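Long-range contacts in alpha-glucosidase (Pseudoalteromonas sp. K8, PDB 5HQA), which hydrolyses alpha-glucosides as a calcium-binding glycoside hydrolase of family 97 that is activated by chloride, here caught with acarbose in its active site: residues I354-T359 and Q384-Y389; T435-K440 and T453-R458; A485-F490 and V522-I527. All blocks are in the same frame, centred on the assembly; numbering follows the deposited sequence.

Contact 1. Residues I354-T359 and Q384-Y389; sequences IGHHET and QVKTGY. With AC1 (4,6-dideoxy-4-{[(1S,4R,5S,6S)-4,5,6-trihydroxy-3-(hydroxymethyl)cyclohex-2-en-1-yl]amino}-alpha-D-glucopyranose), chain B.
The parallel strand pair of a beta-alpha-beta unit joins I354-T359 to Q384-Y389, with helix 363-379 forming the crossover between them. The ladder starts with G355 N to Q384 O and ends at G388 O, which takes two donors from T359: the backbone N, from above the carbonyl plane, and OG1, at 2.8 Å in that plane on a lone pair. On the helix side, V385 CG1 sits over one face of the H357 ring, 4.1 Å from its centroid and offset toward the rim, while H357 ND1 is hydrogen-bonded to the hydroxyl of Y366. These are neighbouring strands of the TIM-barrel catalytic domain, and the opposite face, carrying H356, E358 and K386, lines the acarbose pocket at their C-terminal ends. K386 is stretched out, its CG 3.9 Å from H356 CD2, so that NZ donates to AC1 O3B at 2.8 Å; a salt bridge to E311 gives the ammonium a second partner. The H356 ring turns its edge to the sugar analogue, and in the same plane its NE2 meets a water at 3.0 Å. E358 bends at chi2 (61°), its OE1 accepting from AC1 O6B at 2.9 Å and its OE2 from the backbone N of S360 and of V390. G388 lies directly alongside this carboxylate, where a CB would collide with OE1. An alanine in place of E358 would probably leave the O6B hydroxyl and both of those backbone N-H groups without their acceptor. H356 CD2 also approaches K386 O, 3.3 Å away.

Contact 2. Residues T435-K440 and T453-R458; sequences THEPIK and TREGAR. With CA (calcium ion), chain C; AC1 (4,6-dideoxy-4-{[(1S,4R,5S,6S)-4,5,6-trihydroxy-3-(hydroxymethyl)cyclohex-2-en-1-yl]amino}-alpha-D-glucopyranose), chain B.
E455 OE1 is gripped by two partners, the calcium ion at 2.3 Å and a water that donates to it at 2.7 Å. The same water accepts from the backbone N of E437 and of G456, so one water ties both segments to a metal ligand. E437 reaches the calcium from the other segment through OE2, at 2.4 Å, while its OE1 takes the backbone N of Y389. E154 and E461 complete the protein ligands, and O3, N4A and O2B of AC1 fill the remaining positions, so that the inhibitor chelates the metal through three atoms. H436 holds O2B as well: its ND1 donates to that oxygen at 2.7 Å along a nearly straight bond (172°), in the plane of the ring. E455 CB rests 3.6 Å from the centroid of the same ring, over its face, and the carboxylate beyond is turned 48° from the ring plane. With CG anti to the backbone N (chi1 -166°) and the chain extended, E455 passes over the imidazole to the metal. This calcium site sits at the C-terminal ends of the parallel strands 432-435 and 451-454 of the TIM barrel, a setting where active sites of this fold are commonly built. Behind it the strands pair through E455 N to T435 O, at 2.9 Å, and a longer bond from T435 N to T453 O. Further from the metal, R454 CG packs against P438 CG, the chain bends at chi3, and NH1 donates to I439 O at 2.8 Å, the oxygen lying in the guanidinium plane. P438 CD presses tightly on G456 CA, at 3.5 Å.

Contact 3. Residues A485-F490 and V522-I527; sequences AGPMDF and VLYSPI
The ring of F490 carries L523 CD1 over one face, 3.9 Å from the centroid and displaced toward CG, whereas the ring of Y524 meets P487 CB obliquely, the methylene lying 3.7 Å from Y524 CD2. F490 holds its ring there with CG anti to the backbone N (chi1 -176°). P487 CB also touches P526 CD, at 3.7 Å, the two pyrrolidines crossing at about a right angle. Between these apolar patches runs the one hydrogen bond that joins the segments, M488 N to Y524 O at 3.1 Å, with the donor in the carbonyl plane; P487 CA approaches the same oxygen. Both segments are loops that leave helices of the TIM-barrel domain, 482-485 and 513-522, and the second leads directly into the barrel strand 527-529. S525 packs its CB 3.2 Å from M488 O and turns OG back to I527 O, at 2.7 Å, within its own loop; T453 is a further partner of that hydroxyl. D489, the centre of an inverse gamma turn, aims its carboxylate at Y266, N434 and H436. Cohesion across this contact therefore rests mainly on apolar contacts, while the carboxylate of D489, shared among those three residues, probably helps to position the sugar-binding H436.

From the N terminus the three contacts follow one another in series, without nesting or crossing. Contact 1 closes the loop that holds helix 363-379; contact 2 closes the short excursion from strand 432-435 back to strand 451-454; contact 3 closes a longer loop that includes helix 513-522. Space brings them together. Contacts 1 and 2 share the parallel sheet, strand 384-388 lying beside 432-435 and T387 O meeting H436 N, and both wall the same acarbose molecule. Contact 3 adjoins contact 2, where D489 N meets R454 O. I527 also touches Q384, bringing the start of the last barrel strand up to contact 1.

Contact 1. Residues I354-T359 and Q384-Y389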
loop_
_atom_site.group_PDB
_atom_site.type_symbol
_atom_site.label_atom_id
_atom_site.label_comp_id
_atom_site.label_asym_id
_atom_site.label_seq_id
_atom_site.Cartn_x
_atom_site.Cartn_y
_atom_site.Cartn_z
ATOM N N ILE A 354 15.942 10.565 9.422
ATOM C CA ILE A 354 15.094 10.241 8.283
ATOM C C ILE A 354 14.607 11.562 7.701
ATOM O O ILE A 354 14.060 12.403 8.426
ATOM C CB ILE A 354 13.933 9.320 8.692
ATOM C CG1 ILE A 354 14.496 7.951 9.075
ATOM C CG2 ILE A 354 12.910 9.197 7.583
ATOM C CD1 ILE A 354 13.508 7.070 9.788
ATOM N N GLY A 355 14.856 11.769 6.401
ATOM C CA GLY A 355 14.551 13.037 5.771
ATOM C C GLY A 355 13.067 13.201 5.483
ATOM O O GLY A 355 12.276 12.258 5.564
ATOM N N HIS A 356 12.687 14.430 5.140
ATOM C CA HIS A 356 11.278 14.743 4.921
ATOM C C HIS A 356 11.168 15.841 3.881
ATOM O O HIS A 356 11.746 16.919 4.058
ATOM C CB HIS A 356 10.586 15.181 6.212
ATOM C CG HIS A 356 9.111 15.371 6.052
ATOM N ND1 HIS A 356 8.468 16.544 6.388
ATOM C CD2 HIS A 356 8.156 14.540 5.568
ATOM C CE1 HIS A 356 7.175 16.420 6.133
ATOM N NE2 HIS A 356 6.959 15.213 5.636
ATOM N N HIS A 357 10.408 15.568 2.820
ATOM C CA HIS A 357 10.181 16.489 1.707
ATOM C C HIS A 357 8.673 16.603 1.508
ATOM O O HIS A 357 8.103 15.837 0.730
ATOM C CB HIS A 357 10.849 15.992 0.423
ATOM C CG HIS A 357 12.343 16.052 0.443
ATOM N ND1 HIS A 357 13.117 15.378 -0.473
ATOM C CD2 HIS A 357 13.205 16.708 1.255
ATOM C CE1 HIS A 357 14.395 15.610 -0.224
ATOM N NE2 HIS A 357 14.475 16.417 0.819
ATOM N N GLU A 358 8.026 17.541 2.200
ATOM C CA GLU A 358 6.628 17.860 1.922
ATOM C C GLU A 358 6.561 18.924 0.831
ATOM O O GLU A 358 7.227 19.961 0.927
ATOM C CB GLU A 358 5.912 18.358 3.180
ATOM C CG GLU A 358 4.481 18.848 2.920
ATOM C CD GLU A 358 3.569 17.749 2.371
ATOM O OE1 GLU A 358 3.397 16.708 3.046
ATOM O OE2 GLU A 358 3.024 17.915 1.254
ATOM N N THR A 359 5.749 18.674 -0.197
ATOM C CA THR A 359 5.626 19.604 -1.310
ATOM C C THR A 359 4.390 20.485 -1.231
ATOM O O THR A 359 4.317 21.479 -1.964
ATOM C CB THR A 359 5.579 18.846 -2.637
ATOM O OG1 THR A 359 4.358 18.096 -2.701
ATOM C CG2 THR A 359 6.772 17.895 -2.762
ATOM N N GLN A 384 16.870 7.301 4.229
ATOM C CA GLN A 384 15.442 7.178 3.954
ATOM C C GLN A 384 14.827 8.566 3.994
ATOM O O GLN A 384 15.210 9.390 4.832
ATOM C CB GLN A 384 14.729 6.264 4.968
ATOM C CG GLN A 384 15.282 4.845 4.990
ATOM C CD GLN A 384 14.647 3.931 6.053
ATOM O OE1 GLN A 384 13.949 4.392 6.972
ATOM N NE2 GLN A 384 14.904 2.617 5.927
ATOM N N VAL A 385 13.888 8.825 3.085
ATOM C CA VAL A 385 13.197 10.108 2.998
ATOM C C VAL A 385 11.703 9.851 2.872
ATOM O O VAL A 385 11.275 9.030 2.051
ATOM C CB VAL A 385 13.703 10.956 1.814
ATOM C CG1 VAL A 385 12.851 12.211 1.637
ATOM C CG2 VAL A 385 15.170 11.332 2.028
ATOM N N LYS A 386 10.918 10.530 3.707
ATOM C CA LYS A 386 9.467 10.551 3.589
ATOM C C LYS A 386 9.081 11.745 2.727
ATOM O O LYS A 386 9.472 12.875 3.030
ATOM C CB LYS A 386 8.824 10.654 4.974
ATOM C CG LYS A 386 7.319 10.808 4.977
ATOM C CD LYS A 386 6.814 10.893 6.419
ATOM C CE LYS A 386 5.325 11.198 6.469
ATOM N NZ LYS A 386 4.887 11.380 7.867
ATOM N N THR A 387 8.338 11.497 1.649
ATOM C CA THR A 387 7.855 12.561 0.777
ATOM C C THR A 387 6.364 12.782 1.001
ATOM O O THR A 387 5.663 11.942 1.572
ATOM C CB THR A 387 8.116 12.234 -0.696
ATOM O OG1 THR A 387 7.448 11.009 -1.038
ATOM C CG2 THR A 387 9.628 12.097 -0.960
ATOM N N GLY A 388 5.882 13.932 0.556
ATOM C CA GLY A 388 4.498 14.297 0.796
ATOM C C GLY A 388 3.977 15.175 -0.314
ATOM O O GLY A 388 4.710 15.986 -0.882
ATOM N N TYR A 389 2.690 15.010 -0.626
ATOM C CA TYR A 389 2.065 15.724 -1.736
ATOM C C TYR A 389 0.686 16.232 -1.307
ATOM O O TYR A 389 -0.335 15.955 -1.933
ATOM C CB TYR A 389 1.980 14.816 -2.968
ATOM C CG TYR A 389 3.350 14.350 -3.441
ATOM C CD1 TYR A 389 3.992 13.277 -2.829
ATOM C CD2 TYR A 389 4.006 14.997 -4.484
ATOM C CE1 TYR A 389 5.255 12.866 -3.234
ATOM C CE2 TYR A 389 5.275 14.587 -4.905
ATOM C CZ TYR A 389 5.888 13.518 -4.275
ATOM O OH TYR A 389 7.140 13.092 -4.684
HETATM C C1 AC1 B . -4.445 16.915 5.128
HETATM O O2 AC1 B . -5.350 15.229 3.689
HETATM C C2 AC1 B . -4.117 15.732 4.230
HETATM C C4A AC1 B . 2.575 14.456 7.574
HETATM C C3 AC1 B . -3.362 14.661 4.973
HETATM O O3 AC1 B . -3.132 13.527 4.118
HETATM C C4 AC1 B . -2.074 15.225 5.512
HETATM N N4A AC1 B . -1.127 14.179 6.009
HETATM C C5 AC1 B . -2.593 16.115 6.630
HETATM O O5 AC1 B . -3.284 17.277 6.007
HETATM C C6 AC1 B . -1.544 16.629 7.566
HETATM C C1B AC1 B . 0.287 14.313 5.504
HETATM C C2B AC1 B . 1.213 13.041 6.060
HETATM O O2B AC1 B . 0.503 11.835 5.775
HETATM C C3B AC1 B . 1.540 13.201 7.418
HETATM O O3B AC1 B . 2.184 12.035 7.989
HETATM O O4 AC1 B . 2.816 14.721 8.942
HETATM C C5B AC1 B . 2.106 15.659 6.927
HETATM C C7B AC1 B . 0.917 15.550 5.821
HETATM C C6B AC1 B . 3.092 16.835 6.835
HETATM O O6B AC1 B . 4.045 16.514 5.870
HETATM O O HOH W 1 4.997 13.463 4.202
#

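Contact 2. Residues T435-K440 and T453-R458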
loop_
_atom_site.group_PDB
_atom_site.type_symbol
_atom_site.label_atom_id
_atom_site.label_comp_id
_atom_site.label_asym_id
_atom_site.label_seq_id
_atom_site.Cartn_x
_atom_site.Cartn_y
_atom_site.Cartn_z
ATOM N N THR A 435 6.404 7.292 0.468
ATOM C CA THR A 435 5.602 8.320 -0.199
ATOM C C THR A 435 4.253 8.485 0.487
ATOM O O THR A 435 3.438 7.556 0.479
ATOM C CB THR A 435 5.360 7.973 -1.668
ATOM O OG1 THR A 435 6.595 7.645 -2.307
ATOM C CG2 THR A 435 4.710 9.164 -2.392
ATOM N N HIS A 436 3.990 9.674 1.027
ATOM C CA HIS A 436 2.642 10.012 1.472
ATOM C C HIS A 436 1.920 10.820 0.398
ATOM O O HIS A 436 2.549 11.514 -0.404
ATOM C CB HIS A 436 2.672 10.756 2.813
ATOM C CG HIS A 436 2.946 9.843 3.972
ATOM N ND1 HIS A 436 2.257 9.912 5.166
ATOM C CD2 HIS A 436 3.811 8.805 4.095
ATOM C CE1 HIS A 436 2.699 8.965 5.979
ATOM N NE2 HIS A 436 3.649 8.288 5.357
ATOM N N GLU A 437 0.589 10.711 0.391
ATOM C CA GLU A 437 -0.245 11.122 -0.734
ATOM C C GLU A 437 0.356 10.597 -2.041
ATOM O O GLU A 437 0.734 11.376 -2.922
ATOM C CB GLU A 437 -0.437 12.633 -0.784
ATOM C CG GLU A 437 -1.084 13.179 0.492
ATOM C CD GLU A 437 -0.104 13.224 1.656
ATOM O OE1 GLU A 437 1.014 13.736 1.446
ATOM O OE2 GLU A 437 -0.425 12.711 2.761
ATOM N N PRO A 438 0.454 9.270 -2.193
ATOM C CA PRO A 438 1.189 8.677 -3.311
ATOM C C PRO A 438 0.272 8.297 -4.450
ATOM O O PRO A 438 -0.945 8.504 -4.379
ATOM C CB PRO A 438 1.761 7.411 -2.676
ATOM C CG PRO A 438 0.585 6.943 -1.839
ATOM C CD PRO A 438 -0.069 8.224 -1.299
ATOM N N ILE A 439 0.852 7.704 -5.490
ATOM C CA ILE A 439 0.104 6.799 -6.353
ATOM C C ILE A 439 -0.063 5.482 -5.603
ATOM O O ILE A 439 0.808 5.075 -4.823
ATOM C CB ILE A 439 0.829 6.601 -7.701
ATOM C CG1 ILE A 439 0.061 5.636 -8.612
ATOM C CG2 ILE A 439 2.257 6.062 -7.484
ATOM C CD1 ILE A 439 -1.277 6.184 -9.105
ATOM N N LYS A 440 -1.194 4.816 -5.817
ATOM C CA LYS A 440 -1.409 3.514 -5.196
ATOM C C LYS A 440 -0.283 2.552 -5.563
ATOM O O LYS A 440 0.345 2.668 -6.622
ATOM C CB LYS A 440 -2.754 2.939 -5.633
ATOM C CG LYS A 440 -2.794 2.619 -7.134
ATOM C CD LYS A 440 -4.225 2.411 -7.631
ATOM C CE LYS A 440 -4.223 2.104 -9.124
ATOM N NZ LYS A 440 -5.599 1.908 -9.683
ATOM N N THR A 453 7.745 1.907 0.971
ATOM C CA THR A 453 6.399 1.928 1.523
ATOM C C THR A 453 5.711 3.218 1.081
ATOM O O THR A 453 6.312 4.081 0.433
ATOM C CB THR A 453 6.440 1.775 3.053
ATOM O OG1 THR A 453 5.133 1.442 3.543
ATOM C CG2 THR A 453 6.937 3.064 3.735
ATOM N N ARG A 454 4.431 3.330 1.424
ATOM C CA ARG A 454 3.663 4.527 1.109
ATOM C C ARG A 454 2.441 4.570 2.011
ATOM O O ARG A 454 2.111 3.599 2.694
ATOM C CB ARG A 454 3.245 4.554 -0.366
ATOM C CG ARG A 454 2.091 3.599 -0.705
ATOM C CD ARG A 454 2.046 3.347 -2.211
ATOM N NE ARG A 454 3.284 2.713 -2.656
ATOM C CZ ARG A 454 3.859 2.922 -3.836
ATOM N NH1 ARG A 454 3.309 3.763 -4.713
ATOM N NH2 ARG A 454 4.990 2.288 -4.141
ATOM N N GLU A 455 1.767 5.715 1.998
ATOM C CA GLU A 455 0.527 5.838 2.752
ATOM C C GLU A 455 -0.642 5.474 1.830
ATOM O O GLU A 455 -0.919 4.286 1.631
ATOM C CB GLU A 455 0.406 7.244 3.344
ATOM C CG GLU A 455 -0.663 7.377 4.406
ATOM C CD GLU A 455 -0.682 8.773 5.013
ATOM O OE1 GLU A 455 -0.867 9.755 4.259
ATOM O OE2 GLU A 455 -0.490 8.884 6.242
ATOM N N GLY A 456 -1.322 6.456 1.244
ATOM C CA GLY A 456 -2.349 6.113 0.254
ATOM C C GLY A 456 -3.586 5.439 0.819
ATOM O O GLY A 456 -4.174 4.556 0.166
ATOM N N ALA A 457 -3.998 5.850 2.017
ATOM C CA ALA A 457 -5.133 5.365 2.790
ATOM C C ALA A 457 -5.123 6.163 4.086
ATOM O O ALA A 457 -4.121 6.806 4.420
ATOM C CB ALA A 457 -5.045 3.856 3.087
ATOM N N ARG A 458 -6.232 6.116 4.815
ATOM C CA ARG A 458 -6.259 6.739 6.133
ATOM C C ARG A 458 -5.426 5.919 7.114
ATOM O O ARG A 458 -5.734 4.752 7.379
ATOM C CB ARG A 458 -7.695 6.868 6.627
ATOM C CG ARG A 458 -8.457 8.006 5.959
ATOM C CD ARG A 458 -9.924 8.033 6.395
ATOM N NE ARG A 458 -10.085 8.167 7.846
ATOM C CZ ARG A 458 -10.850 9.080 8.443
ATOM N NH1 ARG A 458 -11.533 9.969 7.727
ATOM N NH2 ARG A 458 -10.939 9.098 9.769
HETATM CA CA CA C . -1.586 11.887 4.726
HETATM C C1 AC1 B . -4.445 16.915 5.128
HETATM O O2 AC1 B . -5.350 15.229 3.689
HETATM C C2 AC1 B . -4.117 15.732 4.230
HETATM C C4A AC1 B . 2.575 14.456 7.574
HETATM C C3 AC1 B . -3.362 14.661 4.973
HETATM O O3 AC1 B . -3.132 13.527 4.118
HETATM C C4 AC1 B . -2.074 15.225 5.512
HETATM N N4A AC1 B . -1.127 14.179 6.009
HETATM C C5 AC1 B . -2.593 16.115 6.630
HETATM O O5 AC1 B . -3.284 17.277 6.007
HETATM C C6 AC1 B . -1.544 16.629 7.566
HETATM C C1B AC1 B . 0.287 14.313 5.504
HETATM C C2B AC1 B . 1.213 13.041 6.060
HETATM O O2B AC1 B . 0.503 11.835 5.775
HETATM C C3B AC1 B . 1.540 13.201 7.418
HETATM O O3B AC1 B . 2.184 12.035 7.989
HETATM O O4 AC1 B . 2.816 14.721 8.942
HETATM C C5B AC1 B . 2.106 15.659 6.927
HETATM C C7B AC1 B . 0.917 15.550 5.821
HETATM C C6B AC1 B . 3.092 16.835 6.835
HETATM O O6B AC1 B . 4.045 16.514 5.870
HETATM O O HOH W 2 -1.555 9.209 1.702
#

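Contact 3. Residues A485-F490 and V522-I527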
loop_
_atom_site.group_PDB
_atom_site.type_symbol
_atom_site.label_atom_id
_atom_site.label_comp_id
_atom_site.label_asym_id
_atom_site.label_seq_id
_atom_site.Cartn_x
_atom_site.Cartn_y
_atom_site.Cartn_z
ATOM N N ALA A 485 -2.641 -4.041 -2.125
ATOM C CA ALA A 485 -1.760 -3.355 -3.062
ATOM C C ALA A 485 -0.293 -3.467 -2.672
ATOM O O ALA A 485 0.569 -3.451 -3.553
ATOM C CB ALA A 485 -2.156 -1.880 -3.182
ATOM N N GLY A 486 0.012 -3.588 -1.377
ATOM C CA GLY A 486 1.384 -3.622 -0.910
ATOM C C GLY A 486 1.541 -2.939 0.441
ATOM O O GLY A 486 0.551 -2.576 1.089
ATOM N N PRO A 487 2.790 -2.736 0.884
ATOM C CA PRO A 487 3.021 -2.235 2.253
ATOM C C PRO A 487 2.443 -0.843 2.487
ATOM O O PRO A 487 2.314 -0.030 1.569
ATOM C CB PRO A 487 4.552 -2.227 2.381
ATOM C CG PRO A 487 5.079 -2.309 0.963
ATOM C CD PRO A 487 4.046 -3.099 0.201
ATOM N N MET A 488 2.095 -0.570 3.745
ATOM C CA MET A 488 1.562 0.733 4.112
ATOM C C MET A 488 2.276 1.262 5.340
ATOM O O MET A 488 2.450 0.532 6.320
ATOM C CB MET A 488 0.063 0.680 4.391
ATOM C CG MET A 488 -0.484 2.030 4.862
ATOM S SD MET A 488 -2.219 1.953 5.314
ATOM C CE MET A 488 -2.531 3.666 5.784
ATOM N N ASP A 489 2.672 2.535 5.279
ATOM C CA ASP A 489 3.196 3.282 6.424
ATOM C C ASP A 489 2.007 3.817 7.225
ATOM O O ASP A 489 1.567 4.956 7.060
ATOM C CB ASP A 489 4.105 4.413 5.938
ATOM C CG ASP A 489 4.799 5.168 7.078
ATOM O OD1 ASP A 489 5.280 4.515 8.040
ATOM O OD2 ASP A 489 4.889 6.427 6.993
ATOM N N PHE A 490 1.469 2.963 8.108
ATOM C CA PHE A 490 0.288 3.310 8.904
ATOM C C PHE A 490 0.631 4.154 10.132
ATOM O O PHE A 490 -0.244 4.862 10.653
ATOM C CB PHE A 490 -0.434 2.024 9.341
ATOM C CG PHE A 490 -1.718 2.270 10.095
ATOM C CD1 PHE A 490 -2.920 2.408 9.412
ATOM C CD2 PHE A 490 -1.719 2.373 11.486
ATOM C CE1 PHE A 490 -4.106 2.653 10.101
ATOM C CE2 PHE A 490 -2.901 2.623 12.189
ATOM C CZ PHE A 490 -4.095 2.764 11.491
ATOM N N VAL A 522 -0.159 -7.215 11.746
ATOM C CA VAL A 522 -1.280 -7.246 10.814
ATOM C C VAL A 522 -0.990 -6.417 9.567
ATOM O O VAL A 522 -1.309 -6.838 8.450
ATOM C CB VAL A 522 -2.567 -6.781 11.521
ATOM C CG1 VAL A 522 -3.671 -6.535 10.499
ATOM C CG2 VAL A 522 -3.007 -7.820 12.536
ATOM N N LEU A 523 -0.401 -5.225 9.717
ATOM C CA LEU A 523 -0.197 -4.319 8.581
ATOM C C LEU A 523 1.267 -4.361 8.168
ATOM O O LEU A 523 2.127 -3.815 8.867
ATOM C CB LEU A 523 -0.619 -2.893 8.926
ATOM C CG LEU A 523 -2.088 -2.672 9.282
ATOM C CD1 LEU A 523 -2.311 -1.199 9.629
ATOM C CD2 LEU A 523 -3.011 -3.112 8.142
ATOM N N TYR A 524 1.552 -4.999 7.035
ATOM C CA TYR A 524 2.938 -5.160 6.617
ATOM C C TYR A 524 3.526 -3.832 6.141
ATOM O O TYR A 524 2.904 -3.103 5.359
ATOM C CB TYR A 524 3.065 -6.209 5.508
ATOM C CG TYR A 524 4.459 -6.156 4.928
ATOM C CD1 TYR A 524 5.569 -6.433 5.728
ATOM C CD2 TYR A 524 4.678 -5.762 3.610
ATOM C CE1 TYR A 524 6.858 -6.343 5.228
ATOM C CE2 TYR A 524 5.969 -5.675 3.099
ATOM C CZ TYR A 524 7.046 -5.963 3.919
ATOM O OH TYR A 524 8.315 -5.867 3.425
ATOM N N SER A 525 4.745 -3.525 6.607
ATOM C CA SER A 525 5.567 -2.469 6.032
ATOM C C SER A 525 7.016 -2.746 6.390
ATOM O O SER A 525 7.284 -3.181 7.522
ATOM C CB SER A 525 5.148 -1.089 6.546
ATOM O OG SER A 525 5.966 -0.079 5.981
ATOM N N PRO A 526 7.971 -2.533 5.474
ATOM C CA PRO A 526 9.379 -2.793 5.823
ATOM C C PRO A 526 9.932 -1.796 6.819
ATOM O O PRO A 526 10.915 -2.107 7.508
ATOM C CB PRO A 526 10.101 -2.695 4.473
ATOM C CG PRO A 526 9.247 -1.754 3.680
ATOM C CD PRO A 526 7.829 -2.073 4.082
ATOM N N ILE A 527 9.347 -0.605 6.910
ATOM C CA ILE A 527 9.627 0.313 8.005
ATOM C C ILE A 527 8.338 0.492 8.789
ATOM O O ILE A 527 7.263 0.659 8.202
ATOM C CB ILE A 527 10.202 1.666 7.536
ATOM C CG1 ILE A 527 9.291 2.354 6.523
ATOM C CG2 ILE A 527 11.611 1.478 6.967
ATOM C CD1 ILE A 527 9.677 3.810 6.274
#